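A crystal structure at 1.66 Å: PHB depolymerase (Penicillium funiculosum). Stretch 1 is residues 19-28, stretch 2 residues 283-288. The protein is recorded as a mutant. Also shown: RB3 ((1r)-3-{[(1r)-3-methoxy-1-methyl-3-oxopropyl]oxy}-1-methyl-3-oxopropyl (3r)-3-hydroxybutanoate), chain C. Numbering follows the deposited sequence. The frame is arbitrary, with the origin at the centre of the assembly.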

ATOM      1  N   ALA A  19      -0.032  -7.411  -0.305  1.00  7.47           N
ATOM      2  CA  ALA A  19      -1.186  -8.286  -0.120  1.00  7.92           C
ATOM      3  C   ALA A  19      -2.466  -7.485   0.120  1.00  7.29           C
ATOM      4  O   ALA A  19      -2.910  -6.754  -0.767  1.00  7.49           O
ATOM      5  CB  ALA A  19      -0.925  -9.246   1.035  1.00  9.79           C
ATOM      6  N   SER A  20      -3.064  -7.612   1.302  1.00  8.12           N
ATOM      7  CA  SER A  20      -4.242  -6.800   1.595  1.00  6.92           C
ATOM      8  C   SER A  20      -3.843  -5.327   1.539  1.00  7.83           C
ATOM      9  O   SER A  20      -4.646  -4.470   1.168  1.00  7.07           O
ATOM     10  CB  SER A  20      -4.835  -7.141   2.976  1.00  7.95           C
ATOM     11  OG  SER A  20      -3.950  -6.820   4.042  1.00  7.50           O
ATOM     12  N   GLY A  21      -2.591  -5.046   1.892  1.00  5.92           N
ATOM     13  CA  GLY A  21      -2.068  -3.696   1.768  1.00  6.87           C
ATOM     14  C   GLY A  21      -1.827  -3.302   0.323  1.00  6.00           C
ATOM     15  O   GLY A  21      -1.873  -2.118  -0.026  1.00  4.22           O
ATOM     16  N   GLY A  22      -1.564  -4.297  -0.522  1.00  5.80           N
ATOM     17  CA  GLY A  22      -1.434  -4.047  -1.946  1.00  5.73           C
ATOM     18  C   GLY A  22      -2.786  -3.783  -2.580  1.00  6.01           C
ATOM     19  O   GLY A  22      -2.934  -2.875  -3.398  1.00  5.80           O
ATOM     20  N   TYR A  23      -3.780  -4.583  -2.207  1.00  5.96           N
ATOM     21  CA  TYR A  23      -5.152  -4.319  -2.621  1.00  4.95           C
ATOM     22  C   TYR A  23      -5.539  -2.897  -2.222  1.00  4.36           C
ATOM     23  O   TYR A  23      -6.043  -2.136  -3.043  1.00  4.34           O
ATOM     24  CB  TYR A  23      -6.109  -5.330  -1.973  1.00  5.53           C
ATOM     25  CG  TYR A  23      -6.355  -6.574  -2.806  1.00  6.20           C
ATOM     26  CD1 TYR A  23      -7.162  -6.523  -3.941  1.00  6.77           C
ATOM     27  CD2 TYR A  23      -5.787  -7.800  -2.460  1.00  6.41           C
ATOM     28  CE1 TYR A  23      -7.407  -7.662  -4.711  1.00  6.95           C
ATOM     29  CE2 TYR A  23      -6.022  -8.951  -3.229  1.00  5.52           C
ATOM     30  CZ  TYR A  23      -6.834  -8.869  -4.349  1.00  6.65           C
ATOM     31  OH  TYR A  23      -7.080  -9.993  -5.112  1.00  8.17           O
ATOM     32  N   MET A  24      -5.295  -2.537  -0.963  1.00  4.42           N
ATOM     33  CA  MET A  24      -5.624  -1.200  -0.467  1.00  5.00           C
ATOM     34  C   MET A  24      -4.848  -0.105  -1.203  1.00  5.22           C
ATOM     35  O   MET A  24      -5.401   0.948  -1.506  1.00  6.14           O
ATOM     36  CB  MET A  24      -5.355  -1.117   1.045  1.00  4.72           C
ATOM     37  CG  MET A  24      -5.659   0.239   1.693  1.00  4.75           C
ATOM     38  SD  MET A  24      -7.347   0.847   1.433  1.00  8.33           S
ATOM     39  CE  MET A  24      -8.266  -0.132   2.630  1.00  7.62           C
ATOM     40  N   ALA A  25      -3.573  -0.349  -1.495  1.00  5.50           N
ATOM     41  CA  ALA A  25      -2.782   0.633  -2.232  1.00  4.31           C
ATOM     42  C   ALA A  25      -3.435   0.939  -3.577  1.00  5.18           C
ATOM     43  O   ALA A  25      -3.545   2.098  -3.974  1.00  5.35           O
ATOM     44  CB  ALA A  25      -1.359   0.121  -2.441  1.00  4.77           C
ATOM     45  N   ALA A  26      -3.873  -0.103  -4.275  1.00  6.31           N
ATOM     46  CA  ALA A  26      -4.566   0.086  -5.546  1.00  6.58           C
ATOM     47  C   ALA A  26      -5.911   0.781  -5.345  1.00  6.27           C
ATOM     48  O   ALA A  26      -6.319   1.598  -6.167  1.00  6.70           O
ATOM     49  CB  ALA A  26      -4.767  -1.257  -6.244  1.00  6.03           C
ATOM     50  N   GLN A  27      -6.599   0.463  -4.252  1.00  7.11           N
ATOM     51  CA  GLN A  27      -7.858   1.141  -3.960  1.00  5.87           C
ATOM     52  C   GLN A  27      -7.637   2.637  -3.771  1.00  5.70           C
ATOM     53  O   GLN A  27      -8.393   3.448  -4.304  1.00  6.05           O
ATOM     54  CB  GLN A  27      -8.529   0.530  -2.723  1.00  7.29           C
ATOM     55  CG  GLN A  27      -9.101  -0.856  -3.002  1.00  6.94           C
ATOM     56  CD  GLN A  27      -9.760  -1.511  -1.802  1.00  5.76           C
ATOM     57  OE1 GLN A  27     -10.351  -2.585  -1.927  1.00  6.43           O
ATOM     58  NE2 GLN A  27      -9.655  -0.884  -0.636  1.00  6.70           N
ATOM     59  N   LEU A  28      -6.597   3.000  -3.025  1.00  5.96           N
ATOM     60  CA  LEU A  28      -6.226   4.406  -2.863  1.00  6.26           C
ATOM     61  C   LEU A  28      -5.748   5.032  -4.173  1.00  6.76           C
ATOM     62  O   LEU A  28      -6.120   6.159  -4.506  1.00  7.24           O
ATOM     63  CB  LEU A  28      -5.133   4.543  -1.802  1.00  4.66           C
ATOM     64  CG  LEU A  28      -5.576   4.303  -0.357  1.00  7.17           C
ATOM     65  CD1 LEU A  28      -4.369   3.976   0.515  1.00  7.27           C
ATOM     66  CD2 LEU A  28      -6.302   5.541   0.159  1.00  5.57           C
ATOM     67  N   GLY A 283      -6.035  -8.645  10.997  1.00  8.29           N
ATOM     68  CA  GLY A 283      -5.693  -7.236  10.929  1.00  8.25           C
ATOM     69  C   GLY A 283      -5.293  -6.828   9.526  1.00  7.74           C
ATOM     70  O   GLY A 283      -4.237  -6.213   9.311  1.00  6.57           O
ATOM     71  N   CYS A 284      -6.145  -7.180   8.569  1.00  7.05           N
ATOM     72  CA  CYS A 284      -5.943  -6.839   7.167  1.00  8.71           C
ATOM     73  C   CYS A 284      -6.550  -5.475   6.860  1.00  8.63           C
ATOM     74  O   CYS A 284      -7.457  -5.028   7.557  1.00 10.77           O
ATOM     75  CB  CYS A 284      -6.651  -7.836   6.268  1.00  8.47           C
ATOM     76  SG  CYS A 284      -6.366  -9.615   6.495  1.00 10.78           S
ATOM     77  N   TRP A 285      -6.081  -4.839   5.788  1.00  8.57           N
ATOM     78  CA  TRP A 285      -6.764  -3.666   5.253  1.00  7.47           C
ATOM     79  C   TRP A 285      -8.014  -4.101   4.505  1.00  7.83           C
ATOM     80  O   TRP A 285      -8.072  -5.207   3.967  1.00  7.17           O
ATOM     81  CB  TRP A 285      -5.841  -2.880   4.317  1.00  7.50           C
ATOM     82  CG  TRP A 285      -4.659  -2.328   5.030  1.00  6.85           C
ATOM     83  CD1 TRP A 285      -3.389  -2.830   5.036  1.00  8.74           C
ATOM     84  CD2 TRP A 285      -4.652  -1.205   5.914  1.00  6.59           C
ATOM     85  NE1 TRP A 285      -2.590  -2.087   5.876  1.00  8.47           N
ATOM     86  CE2 TRP A 285      -3.343  -1.084   6.428  1.00  7.88           C
ATOM     87  CE3 TRP A 285      -5.629  -0.289   6.327  1.00  6.16           C
ATOM     88  CZ2 TRP A 285      -2.984  -0.084   7.335  1.00  6.69           C
ATOM     89  CZ3 TRP A 285      -5.273   0.708   7.229  1.00  6.35           C
ATOM     90  CH2 TRP A 285      -3.961   0.802   7.723  1.00  8.55           C
ATOM     91  N   ASP A 286      -9.015  -3.229   4.478  1.00  7.05           N
ATOM     92  CA  ASP A 286     -10.339  -3.612   3.997  1.00  7.19           C
ATOM     93  C   ASP A 286     -10.462  -3.571   2.474  1.00  7.41           C
ATOM     94  O   ASP A 286     -10.644  -2.506   1.883  1.00  7.11           O
ATOM     95  CB  ASP A 286     -11.396  -2.705   4.628  1.00  7.14           C
ATOM     96  CG  ASP A 286     -12.808  -3.172   4.346  1.00  8.57           C
ATOM     97  OD1 ASP A 286     -12.972  -4.257   3.748  1.00  7.27           O
ATOM     98  OD2 ASP A 286     -13.752  -2.452   4.729  1.00  7.60           O
ATOM     99  N   TRP A 287     -10.362  -4.740   1.845  1.00  8.01           N
ATOM    100  CA  TRP A 287     -10.626  -4.869   0.414  1.00  6.20           C
ATOM    101  C   TRP A 287     -11.812  -5.799   0.134  1.00  6.62           C
ATOM    102  O   TRP A 287     -12.009  -6.249  -0.999  1.00  7.25           O
ATOM    103  CB  TRP A 287      -9.379  -5.389  -0.317  1.00  7.84           C
ATOM    104  CG  TRP A 287      -8.922  -6.758   0.113  1.00  6.61           C
ATOM    105  CD1 TRP A 287      -8.277  -7.086   1.273  1.00  6.39           C
ATOM    106  CD2 TRP A 287      -9.090  -7.983  -0.613  1.00  6.17           C
ATOM    107  NE1 TRP A 287      -8.030  -8.439   1.312  1.00  8.73           N
ATOM    108  CE2 TRP A 287      -8.520  -9.014   0.168  1.00  6.80           C
ATOM    109  CE3 TRP A 287      -9.666  -8.310  -1.849  1.00  6.05           C
ATOM    110  CZ2 TRP A 287      -8.511 -10.349  -0.246  1.00  8.48           C
ATOM    111  CZ3 TRP A 287      -9.658  -9.640  -2.260  1.00  7.21           C
ATOM    112  CH2 TRP A 287      -9.082 -10.643  -1.458  1.00  6.71           C
ATOM    113  N   VAL A 288     -12.613  -6.075   1.160  1.00  6.20           N
ATOM    114  CA  VAL A 288     -13.728  -7.013   1.010  1.00  6.51           C
ATOM    115  C   VAL A 288     -15.058  -6.458   1.510  1.00  7.59           C
ATOM    116  O   VAL A 288     -16.112  -7.056   1.275  1.00  8.25           O
ATOM    117  CB  VAL A 288     -13.446  -8.342   1.744  1.00  7.36           C
ATOM    118  CG1 VAL A 288     -12.207  -8.995   1.161  1.00  7.70           C
ATOM    119  CG2 VAL A 288     -13.272  -8.092   3.240  1.00  7.47           C
TER
HETATM  120  O1M RB3 C 451      -3.208 -14.423   3.023  1.00 30.39           O
HETATM  121  C1A RB3 C 451      -3.253 -13.177   3.116  1.00 27.41           C
HETATM  122  O1A RB3 C 451      -3.174 -12.518   4.176  1.00 30.84           O
HETATM  123  C2A RB3 C 451      -3.420 -12.389   1.815  1.00 24.10           C
HETATM  124  C3A RB3 C 451      -4.655 -11.487   1.863  1.00 19.82           C
HETATM  125  C4A RB3 C 451      -4.773 -10.750   0.527  1.00 18.87           C
HETATM  126  O3A RB3 C 451      -5.824 -12.298   2.069  1.00 18.25           O
HETATM  127  C1B RB3 C 451      -6.736 -11.699   2.882  1.00 16.84           C
HETATM  128  O1B RB3 C 451      -6.755 -10.476   3.014  1.00 11.77           O
HETATM  129  C2B RB3 C 451      -7.734 -12.587   3.629  1.00 17.31           C
HETATM  130  C3B RB3 C 451      -8.929 -11.814   4.197  1.00 17.59           C
HETATM  131  C4B RB3 C 451      -9.769 -11.186   3.082  1.00 17.31           C
HETATM  132  O3B RB3 C 451      -9.762 -12.721   4.935  1.00 22.14           O
HETATM  133  C1C RB3 C 451      -9.347 -12.881   6.220  1.00 23.34           C
HETATM  134  O1C RB3 C 451      -8.147 -12.861   6.493  1.00 24.73           O
HETATM  135  C2C RB3 C 451     -10.391 -13.101   7.318  1.00 24.97           C
HETATM  136  C3C RB3 C 451     -10.178 -14.444   8.018  1.00 26.39           C
HETATM  137  C4C RB3 C 451     -11.245 -14.666   9.091  1.00 26.08           C
HETATM  138  O3C RB3 C 451     -10.216 -15.498   7.052  1.00 29.55           O

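The helix of residues 20-28 packs against the irregular segment 283-288, which lies at least 259 positions away in sequence wherever the two touch. The better of two hydrogen bonds between them runs from Gln27 NE2 to Asp286 O, at 3.2 Å and nearly linear (167°). The Gln27 side chain, extended beyond an m chi1, carries its amide from the helix to the backbone carbonyl of Asp286, in a segment without regular secondary structure. Its other amide atom, OE1, lies 3.3 Å from Trp287 CA, so the carboxamide spans the junction of the two residues. At the start of the helix, Trp285 N donates to Ser20 OG over 3.4 Å; this bond is weak, and the p rotamer of Ser20 places the hydroxyl to receive it. Ser20 OG also lies 3.6 Å from Cys284 CB. Both bonds pair a helix side chain with backbone of the other stretch.

Trp287 also binds the ligand: its NE1 donates to RB3 O1B at 2.9 Å (157°), with the oxygen at the ring edge, near its plane. The same ring stacks face to face with Tyr23. The centroid of its six-membered ring is 3.9 Å from that of Tyr23, the planes are only 9° apart, and Tyr23 CZ approaches Trp287 CZ3 to 3.6 Å. The indole thus uses a face for the helix while its N-H reaches the ligand in the ring plane. Ser20 CB adds a contact of 3.8 Å to Trp287 NE1. RB3 also touches the helix start, with its C4A 3.7 Å from Ser20 N.

Away from this stack, Trp285 packs on the helix at Ser20, Gly21 and Met24. Its CB meets Met24 CB at 3.7 Å, an apolar contact, and its CD1 lies 3.6 Å from Gly21 CA. An ideal CB on Gly21 would come 3.7 Å from that same CD1, so it would meet the indole at contact distance. Met24 CE reaches Asp286 O at 3.4 Å, the same oxygen that accepts from Gln27 NE2. The CB of Asp286 points away from the helix, and its OD1 instead accepts from Val288 N (3.2 Å), a bond that bridges the backbone past Trp287.

In backbone register, Ser20 CA is 5.4 Å from Trp285 CA, and Met24 CA is 6.3 Å from Trp287 CA: one helical turn spans two residues of the segment. The contact buries 444 Å² in all, with Trp287 covered most.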